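Phenylacetaldehyde dehydrogenase (Burkholderia cenocepacia, PDB 4O5H) probably catalyses the NAD+-dependent oxidation of phenylacetaldehyde to phenylacetic acid, as a member of the aldehyde dehydrogenase family. Local coordinates at residues K90-E95 with W145-E150; I166-R171 with S505-Y510; V402-A407 with V419-P424. One frame throughout, in Å; residues are numbered along the deposited sequence.

Interaction 1 of 3, residues K90-E95 with W145-E150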
loop_
_atom_site.group_PDB
_atom_site.type_symbol
_atom_site.label_atom_id
_atom_site.label_comp_id
_atom_site.label_asym_id
_atom_site.label_seq_id
_atom_site.Cartn_x
_atom_site.Cartn_y
_atom_site.Cartn_z
ATOM N N LYS A 90 14.730 5.192 -23.321
ATOM C CA LYS A 90 13.403 5.394 -23.864
ATOM C C LYS A 90 12.496 4.238 -23.402
ATOM O O LYS A 90 12.983 3.137 -23.100
ATOM C CB LYS A 90 13.470 5.416 -25.387
ATOM C CG LYS A 90 14.288 6.544 -25.962
ATOM C CD LYS A 90 14.451 6.389 -27.470
ATOM C CE LYS A 90 15.024 7.648 -28.138
ATOM N NZ LYS A 90 14.134 8.846 -27.972
ATOM N N THR A 91 11.198 4.482 -23.315
ATOM C CA THR A 91 10.242 3.427 -23.090
ATOM C C THR A 91 10.483 2.237 -24.042
ATOM O O THR A 91 10.414 1.086 -23.635
ATOM C CB THR A 91 8.779 3.907 -23.254
ATOM O OG1 THR A 91 8.617 4.490 -24.543
ATOM C CG2 THR A 91 8.387 4.877 -22.148
ATOM N N THR A 92 10.763 2.547 -25.300
ATOM C CA THR A 92 11.054 1.530 -26.296
ATOM C C THR A 92 12.350 0.763 -26.043
ATOM O O THR A 92 12.471 -0.386 -26.468
ATOM C CB THR A 92 11.055 2.137 -27.705
ATOM O OG1 THR A 92 11.813 3.357 -27.733
ATOM C CG2 THR A 92 9.642 2.491 -28.121
ATOM N N ASP A 93 13.316 1.372 -25.373
ATOM C CA ASP A 93 14.541 0.653 -24.979
ATOM C C ASP A 93 14.212 -0.397 -23.910
ATOM O O ASP A 93 14.659 -1.535 -23.978
ATOM C CB ASP A 93 15.631 1.612 -24.440
ATOM C CG ASP A 93 16.138 2.609 -25.460
ATOM O OD1 ASP A 93 16.176 2.310 -26.679
ATOM O OD2 ASP A 93 16.476 3.730 -25.054
ATOM N N ARG A 94 13.435 -0.008 -22.906
ATOM C CA ARG A 94 13.078 -0.927 -21.850
ATOM C C ARG A 94 12.268 -2.109 -22.429
ATOM O O ARG A 94 12.496 -3.262 -22.094
ATOM C CB ARG A 94 12.273 -0.216 -20.739
ATOM C CG ARG A 94 12.954 1.030 -20.164
ATOM C CD ARG A 94 12.436 1.453 -18.787
ATOM N NE ARG A 94 10.992 1.651 -18.722
ATOM C CZ ARG A 94 10.361 2.821 -18.925
ATOM N NH1 ARG A 94 11.072 3.922 -19.217
ATOM N NH2 ARG A 94 9.005 2.896 -18.844
ATOM N N GLU A 95 11.348 -1.791 -23.323
ATOM C CA GLU A 95 10.520 -2.782 -23.998
ATOM C C GLU A 95 11.408 -3.784 -24.730
ATOM O O GLU A 95 11.260 -5.004 -24.547
ATOM C CB GLU A 95 9.576 -2.050 -24.970
ATOM C CG GLU A 95 8.678 -2.926 -25.817
ATOM C CD GLU A 95 7.868 -2.050 -26.774
ATOM O OE1 GLU A 95 8.462 -1.461 -27.701
ATOM O OE2 GLU A 95 6.623 -1.955 -26.559
ATOM N N TRP A 145 3.889 -3.321 -21.345
ATOM C CA TRP A 145 3.464 -2.179 -20.551
ATOM C C TRP A 145 4.464 -1.036 -20.566
ATOM O O TRP A 145 4.060 0.111 -20.324
ATOM C CB TRP A 145 3.153 -2.531 -19.073
ATOM C CG TRP A 145 1.776 -3.109 -18.900
ATOM C CD1 TRP A 145 1.472 -4.321 -18.474
ATOM C CD2 TRP A 145 0.526 -2.464 -19.200
ATOM N NE1 TRP A 145 0.100 -4.512 -18.448
ATOM C CE2 TRP A 145 -0.502 -3.371 -18.879
ATOM C CE3 TRP A 145 0.188 -1.198 -19.637
ATOM C CZ2 TRP A 145 -1.838 -3.084 -19.078
ATOM C CZ3 TRP A 145 -1.116 -0.911 -19.864
ATOM C CH2 TRP A 145 -2.128 -1.837 -19.557
ATOM N N ALA A 146 5.724 -1.301 -20.907
ATOM C CA ALA A 146 6.719 -0.271 -20.829
ATOM C C ALA A 146 6.375 0.943 -21.693
ATOM O O ALA A 146 6.708 2.086 -21.305
ATOM C CB ALA A 146 8.080 -0.822 -21.188
ATOM N N THR A 147 5.685 0.727 -22.821
ATOM C CA THR A 147 5.340 1.813 -23.713
ATOM C C THR A 147 3.922 2.351 -23.512
ATOM O O THR A 147 3.532 3.251 -24.238
ATOM C CB THR A 147 5.495 1.393 -25.193
ATOM O OG1 THR A 147 4.925 0.105 -25.379
ATOM C CG2 THR A 147 7.012 1.323 -25.550
ATOM N N LYS A 148 3.192 1.837 -22.513
ATOM C CA LYS A 148 1.769 2.091 -22.377
ATOM C C LYS A 148 1.377 2.562 -20.976
ATOM O O LYS A 148 0.211 2.441 -20.571
ATOM C CB LYS A 148 1.030 0.831 -22.744
ATOM C CG LYS A 148 1.251 0.417 -24.195
ATOM C CD LYS A 148 0.737 -0.954 -24.476
ATOM C CE LYS A 148 1.157 -1.447 -25.869
ATOM N NZ LYS A 148 2.632 -1.671 -25.953
ATOM N N ILE A 149 2.326 3.108 -20.238
ATOM C CA ILE A 149 2.011 3.647 -18.911
ATOM C C ILE A 149 1.505 5.076 -19.135
ATOM O O ILE A 149 2.230 5.877 -19.703
ATOM C CB ILE A 149 3.233 3.618 -18.025
ATOM C CG1 ILE A 149 3.581 2.161 -17.725
ATOM C CG2 ILE A 149 2.973 4.323 -16.688
ATOM C CD1 ILE A 149 5.030 1.952 -17.418
ATOM N N GLU A 150 0.255 5.364 -18.738
ATOM C CA GLU A 150 -0.359 6.640 -19.043
ATOM C C GLU A 150 -0.817 7.365 -17.792
ATOM O O GLU A 150 -1.325 6.763 -16.904
ATOM C CB GLU A 150 -1.474 6.476 -20.056
ATOM C CG GLU A 150 -0.924 5.965 -21.372
ATOM C CD GLU A 150 -1.927 5.837 -22.495
ATOM O OE1 GLU A 150 -3.163 6.073 -22.278
ATOM O OE2 GLU A 150 -1.479 5.421 -23.617
HETATM O O HOH W 1 4.607 -3.716 -26.924
#
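Glu95 and Thr147 meet with their side chains at about a right angle, and Thr147 OG1 donates a hydrogen bond of 2.9 Å to Glu95 OE2, approaching from above the carboxylate plane, 44° out of it. Glu95 CG stands anti to the backbone N (chi1 177°) and the chain runs on extended, which carries the carboxylate to the threonine. The same OE2 accepts a bond from a water, which in turn accepts one from Lys148 NZ. Lys148 NZ also donates to Thr147 OG1 and to the carbonyl of Gly144, but stays 4.0 Å from Glu95 OE2, too far for a salt bridge. The Thr147 methyl packs against Thr91 and Thr92, CG2 lying 3.7 Å from Thr91 OG1 and 3.9 Å from Thr92 CG2, with the Glu95 carboxylate also against it. Deeper in, Ala146 CB rests on the helix backbone, 4.0 Å from Glu95 N. Arg94 NH2 passes Ala146 O at a poor angle for bonding and donates instead to the carbonyl of Ala200. The contact thus sets the first turn of helix 91-107 against the type I beta turn Trp145-Lys148, which lies between helix 124-145 and strand 153-154, with Ile149 and Trp145 packing on helix 493-499.

Interaction 2 of 3, residues I166-R171 with S505-Y510; sequences IFAYTR and SVMMNY
Val506 lies over one face of the Tyr169 ring in a CH-pi contact, its CB 3.7 Å from the ring centroid and 18° off the normal, at the core of an antiparallel beta ladder between strands 166-181 and 501-509. These long paired strands, joined by a strand of the second subunit, are consistent with the oligomerisation arm of aldehyde dehydrogenases. Tyr169 CG sits between its backbone N and carbonyl carbon (chi1 65°), and the ring lies alongside Val506; the two side chains point the same way, and Val506 CG1 reaches Tyr169 CE1 at 3.5 Å. At the ring edge comes Met508 CE, while Met508 SD lies near the plane of the Phe167 ring. On the other face of the sheet, Ile166 CG2 meets Met507 CG at 3.6 Å and Ile166 CD1 packs on Asn509 CB; Met158 touches both Ile166 and Met507.

Between these layers, the hydrogen-bonded pairs Phe167-Met508 and Tyr169-Val506 each exchange two backbone bonds, all nearly straight at the hydrogen. Ser505-Met508 pair in parallel with the second subunit's strand, so the sheet continues across the interface, and Ser505 OG bonds the carbonyl of Pro479 of that subunit. At the polar edge Thr170 OG1 accepts from Ser152 N, and Arg171 forms a salt bridge with Glu173. Across the strands there, Thr170 CG2 lies 3.8 Å from Ser505 OG.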
loop_
_atom_site.group_PDB
_atom_site.type_symbol
_atom_site.label_atom_id
_atom_site.label_comp_id
_atom_site.label_asym_id
_atom_site.label_seq_id
_atom_site.Cartn_x
_atom_site.Cartn_y
_atom_site.Cartn_z
ATOM N N ILE A 166 -6.241 26.870 -15.665
ATOM C CA ILE A 166 -5.451 25.839 -15.016
ATOM C C ILE A 166 -5.281 24.665 -15.987
ATOM O O ILE A 166 -6.260 24.198 -16.548
ATOM C CB ILE A 166 -6.157 25.340 -13.749
ATOM C CG1 ILE A 166 -6.290 26.483 -12.740
ATOM C CG2 ILE A 166 -5.421 24.169 -13.150
ATOM C CD1 ILE A 166 -4.972 27.028 -12.222
ATOM N N PHE A 167 -4.024 24.256 -16.183
ATOM C CA PHE A 167 -3.696 23.055 -16.920
ATOM C C PHE A 167 -3.193 22.041 -15.895
ATOM O O PHE A 167 -2.202 22.306 -15.250
ATOM C CB PHE A 167 -2.627 23.367 -17.949
ATOM C CG PHE A 167 -2.094 22.155 -18.655
ATOM C CD1 PHE A 167 -2.939 21.382 -19.462
ATOM C CD2 PHE A 167 -0.762 21.807 -18.547
ATOM C CE1 PHE A 167 -2.452 20.268 -20.126
ATOM C CE2 PHE A 167 -0.258 20.699 -19.215
ATOM C CZ PHE A 167 -1.106 19.913 -19.997
ATOM N N ALA A 168 -3.861 20.897 -15.772
ATOM C CA ALA A 168 -3.582 19.918 -14.705
ATOM C C ALA A 168 -3.570 18.478 -15.213
ATOM O O ALA A 168 -4.360 18.132 -16.092
ATOM C CB ALA A 168 -4.630 20.046 -13.607
ATOM N N TYR A 169 -2.588 17.710 -14.757
ATOM C CA TYR A 169 -2.348 16.356 -15.210
ATOM C C TYR A 169 -1.562 15.573 -14.184
ATOM O O TYR A 169 -1.118 16.124 -13.216
ATOM C CB TYR A 169 -1.632 16.339 -16.555
ATOM C CG TYR A 169 -0.220 16.898 -16.575
ATOM C CD1 TYR A 169 0.019 18.265 -16.744
ATOM C CD2 TYR A 169 0.880 16.062 -16.460
ATOM C CE1 TYR A 169 1.317 18.768 -16.752
ATOM C CE2 TYR A 169 2.201 16.566 -16.492
ATOM C CZ TYR A 169 2.398 17.927 -16.640
ATOM O OH TYR A 169 3.663 18.435 -16.665
ATOM N N THR A 170 -1.519 14.253 -14.350
ATOM C CA THR A 170 -0.723 13.364 -13.541
ATOM C C THR A 170 0.345 12.689 -14.405
ATOM O O THR A 170 0.137 12.432 -15.619
ATOM C CB THR A 170 -1.555 12.295 -12.796
ATOM O OG1 THR A 170 -2.193 11.448 -13.746
ATOM C CG2 THR A 170 -2.602 12.950 -11.906
ATOM N N ARG A 171 1.495 12.462 -13.793
ATOM C CA ARG A 171 2.614 11.707 -14.360
ATOM C C ARG A 171 2.819 10.501 -13.549
ATOM O O ARG A 171 2.690 10.546 -12.310
ATOM C CB ARG A 171 3.924 12.420 -14.152
ATOM C CG ARG A 171 4.136 13.620 -14.974
ATOM C CD ARG A 171 5.346 14.442 -14.517
ATOM N NE ARG A 171 6.581 13.705 -14.335
ATOM C CZ ARG A 171 7.434 13.352 -15.286
ATOM N NH1 ARG A 171 7.242 13.680 -16.559
ATOM N NH2 ARG A 171 8.503 12.672 -14.950
ATOM N N SER A 505 1.040 14.729 -9.350
ATOM C CA SER A 505 0.103 15.673 -9.921
ATOM C C SER A 505 0.847 16.980 -10.289
ATOM O O SER A 505 1.703 17.424 -9.561
ATOM C CB SER A 505 -1.012 15.976 -8.951
ATOM O OG SER A 505 -1.799 14.839 -8.741
ATOM N N VAL A 506 0.482 17.567 -11.424
ATOM C CA VAL A 506 1.054 18.807 -11.902
ATOM C C VAL A 506 -0.089 19.770 -12.199
ATOM O O VAL A 506 -1.040 19.402 -12.899
ATOM C CB VAL A 506 1.881 18.576 -13.185
ATOM C CG1 VAL A 506 2.547 19.868 -13.648
ATOM C CG2 VAL A 506 2.954 17.514 -12.921
ATOM N N MET A 507 0.004 20.993 -11.699
ATOM C CA MET A 507 -1.061 21.955 -11.866
ATOM C C MET A 507 -0.469 23.306 -12.174
ATOM O O MET A 507 0.165 23.916 -11.332
ATOM C CB MET A 507 -1.907 22.023 -10.586
ATOM C CG MET A 507 -3.121 22.940 -10.680
ATOM S SD MET A 507 -3.991 23.129 -9.091
ATOM C CE MET A 507 -5.375 22.057 -9.114
ATOM N N MET A 508 -0.703 23.770 -13.393
ATOM C CA MET A 508 -0.097 24.989 -13.909
ATOM C C MET A 508 -1.152 26.071 -14.092
ATOM O O MET A 508 -2.129 25.888 -14.803
ATOM C CB MET A 508 0.535 24.732 -15.245
ATOM C CG MET A 508 1.529 23.595 -15.264
ATOM S SD MET A 508 2.676 23.727 -16.647
ATOM C CE MET A 508 3.597 22.222 -16.507
ATOM N N ASN A 509 -0.934 27.208 -13.453
ATOM C CA ASN A 509 -1.763 28.371 -13.681
ATOM C C ASN A 509 -1.127 29.177 -14.802
ATOM O O ASN A 509 -0.060 29.784 -14.614
ATOM C CB ASN A 509 -1.860 29.205 -12.423
ATOM C CG ASN A 509 -2.602 30.509 -12.632
ATOM O OD1 ASN A 509 -3.259 30.756 -13.618
ATOM N ND2 ASN A 509 -2.478 31.371 -11.645
ATOM N N TYR A 510 -1.775 29.177 -15.951
ATOM C CA TYR A 510 -1.201 29.838 -17.110
ATOM C C TYR A 510 -1.871 31.181 -17.443
ATOM O O TYR A 510 -1.751 31.672 -18.545
ATOM C CB TYR A 510 -1.236 28.893 -18.296
ATOM C CG TYR A 510 -2.588 28.473 -18.783
ATOM C CD1 TYR A 510 -3.262 29.205 -19.753
ATOM C CD2 TYR A 510 -3.180 27.280 -18.329
ATOM C CE1 TYR A 510 -4.492 28.789 -20.245
ATOM C CE2 TYR A 510 -4.400 26.854 -18.820
ATOM C CZ TYR A 510 -5.029 27.609 -19.795
ATOM O OH TYR A 510 -6.242 27.221 -20.252
#

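Interaction 3 of 3, residues V402-A407 with V419-P424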
loop_
_atom_site.group_PDB
_atom_site.type_symbol
_atom_site.label_atom_id
_atom_site.label_comp_id
_atom_site.label_asym_id
_atom_site.label_seq_id
_atom_site.Cartn_x
_atom_site.Cartn_y
_atom_site.Cartn_z
ATOM N N VAL A 402 -9.419 -36.121 7.899
ATOM C CA VAL A 402 -10.850 -35.959 8.130
ATOM C C VAL A 402 -11.151 -36.010 9.629
ATOM O O VAL A 402 -10.269 -36.241 10.435
ATOM C CB VAL A 402 -11.684 -37.018 7.389
ATOM C CG1 VAL A 402 -11.443 -36.908 5.899
ATOM C CG2 VAL A 402 -11.379 -38.423 7.888
ATOM N N ASP A 403 -12.403 -35.760 9.981
ATOM C CA ASP A 403 -12.838 -35.657 11.373
ATOM C C ASP A 403 -12.157 -34.487 12.024
ATOM O O ASP A 403 -11.882 -34.487 13.228
ATOM C CB ASP A 403 -12.564 -36.929 12.188
ATOM C CG ASP A 403 -13.293 -38.163 11.653
ATOM O OD1 ASP A 403 -14.311 -38.022 10.973
ATOM O OD2 ASP A 403 -12.827 -39.271 11.959
ATOM N N THR A 404 -11.881 -33.472 11.230
ATOM C CA THR A 404 -11.277 -32.246 11.756
ATOM C C THR A 404 -12.354 -31.261 12.164
ATOM O O THR A 404 -13.491 -31.384 11.752
ATOM C CB THR A 404 -10.400 -31.573 10.714
ATOM O OG1 THR A 404 -11.152 -31.402 9.504
ATOM C CG2 THR A 404 -9.162 -32.405 10.427
ATOM N N THR A 405 -11.996 -30.292 12.996
ATOM C CA THR A 405 -12.911 -29.204 13.380
ATOM C C THR A 405 -12.191 -27.858 13.227
ATOM O O THR A 405 -10.951 -27.806 13.187
ATOM C CB THR A 405 -13.331 -29.310 14.854
ATOM O OG1 THR A 405 -12.167 -29.125 15.657
ATOM C CG2 THR A 405 -13.963 -30.658 15.163
ATOM N N GLN A 406 -12.959 -26.773 13.216
ATOM C CA GLN A 406 -12.393 -25.440 13.029
ATOM C C GLN A 406 -11.446 -25.040 14.151
ATOM O O GLN A 406 -10.606 -24.176 13.952
ATOM C CB GLN A 406 -13.501 -24.378 12.868
ATOM C CG GLN A 406 -14.392 -24.596 11.643
ATOM C CD GLN A 406 -13.646 -24.405 10.328
ATOM O OE1 GLN A 406 -13.456 -25.358 9.558
ATOM N NE2 GLN A 406 -13.193 -23.167 10.077
ATOM N N ALA A 407 -11.553 -25.675 15.308
ATOM C CA ALA A 407 -10.659 -25.350 16.417
ATOM C C ALA A 407 -9.264 -25.946 16.289
ATOM O O ALA A 407 -8.367 -25.561 17.023
ATOM C CB ALA A 407 -11.291 -25.821 17.736
ATOM N N VAL A 419 -0.922 -31.392 2.739
ATOM C CA VAL A 419 -1.822 -31.806 3.778
ATOM C C VAL A 419 -3.152 -31.079 3.599
ATOM O O VAL A 419 -3.228 -29.863 3.736
ATOM C CB VAL A 419 -1.248 -31.475 5.166
ATOM C CG1 VAL A 419 -2.157 -31.972 6.265
ATOM C CG2 VAL A 419 0.163 -32.057 5.328
ATOM N N LEU A 420 -4.193 -31.868 3.384
ATOM C CA LEU A 420 -5.564 -31.384 3.251
ATOM C C LEU A 420 -6.368 -31.674 4.523
ATOM O O LEU A 420 -6.183 -32.715 5.131
ATOM C CB LEU A 420 -6.248 -32.109 2.094
ATOM C CG LEU A 420 -7.686 -31.697 1.739
ATOM C CD1 LEU A 420 -7.771 -30.255 1.311
ATOM C CD2 LEU A 420 -8.234 -32.575 0.633
ATOM N N VAL A 421 -7.227 -30.732 4.914
ATOM C CA VAL A 421 -8.262 -31.016 5.901
ATOM C C VAL A 421 -9.591 -30.914 5.155
ATOM O O VAL A 421 -9.763 -30.009 4.343
ATOM C CB VAL A 421 -8.207 -30.095 7.131
ATOM C CG1 VAL A 421 -6.883 -30.271 7.853
ATOM C CG2 VAL A 421 -8.416 -28.614 6.762
ATOM N N ALA A 422 -10.504 -31.863 5.399
ATOM C CA ALA A 422 -11.749 -31.885 4.651
ATOM C C ALA A 422 -12.944 -32.119 5.567
ATOM O O ALA A 422 -12.945 -33.082 6.357
ATOM C CB ALA A 422 -11.697 -32.981 3.606
ATOM N N MET A 423 -13.967 -31.285 5.400
ATOM C CA MET A 423 -15.178 -31.296 6.251
ATOM C C MET A 423 -16.444 -31.069 5.438
ATOM O O MET A 423 -16.402 -30.414 4.402
ATOM C CB MET A 423 -15.062 -30.185 7.305
ATOM C CG MET A 423 -14.000 -30.450 8.383
ATOM S SD MET A 423 -13.262 -28.932 9.064
ATOM C CE MET A 423 -12.150 -28.512 7.744
ATOM N N PRO A 424 -17.586 -31.576 5.932
ATOM C CA PRO A 424 -18.862 -31.393 5.288
ATOM C C PRO A 424 -19.556 -30.095 5.669
ATOM O O PRO A 424 -19.226 -29.486 6.666
ATOM C CB PRO A 424 -19.667 -32.593 5.800
ATOM C CG PRO A 424 -19.144 -32.808 7.195
ATOM C CD PRO A 424 -17.675 -32.487 7.098
HETATM O O HOH W 2 -14.185 -34.419 8.296
#
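Van der Waals packing between Thr404 and Met423 dominates this contact, the two side chains crossing at about a right angle. Thr404 OG1 lies between its own backbone N and carbonyl carbon (chi1 52°) and faces the thioether, 3.2 Å from Met423 CG and 3.3 Å from Met423 SD. The hydroxyl is buried here without any hydrogen-bonding partner in the model. The Thr404 methyl turns instead to Val421, with CG2 4.0 Å from Val421 CG1. The Met423 sulfur also comes 3.6 Å from Gln406 OE1, whose hydrogen bond is made with Tyr324 OH.

Val402 and Val421-Met423 lie on neighbouring parallel strands of a mixed sheet that is consistent with the catalytic domain of aldehyde dehydrogenases. The chain leaves the first strand at Val402, loops past Val421-Met423 of the second and enters helix 409-412, which joins the two strands and whose Val411 packs on Thr404, Gln406 and Val421.

Polar linkage between the segments runs through water. One molecule accepts from Asp403 N at 2.8 Å and donates to Ala422 O at 2.7 Å, bridging the two backbones where the loop departs from the strand. Val402 CG1 lies close by, 4.1 Å from Ala422 O. The carboxylate of Asp403 forms a salt bridge with Arg381.

Interactions 1 and 2 are neighbours on one side of the chain's centre, their own centres 23 Å apart and their nearest atoms about 6 Å apart. From the turn of interaction 1 the chain passes, by way of strand 153-154 and a loop, into strand 166-181 and the sheet that continues into the second subunit. Interaction 3 lies at a separate seven-stranded sheet, between strand 419-425 and the loop after strand 399-402, its centre 49 Å from that of interaction 1 and 57 Å from that of interaction 2. Along the chain it falls within the span of more than 330 residues that interaction 2 bridges. Interaction 2 is at the subunit interface, whereas no other chain of the assembly touches the segments of interactions 1 and 3.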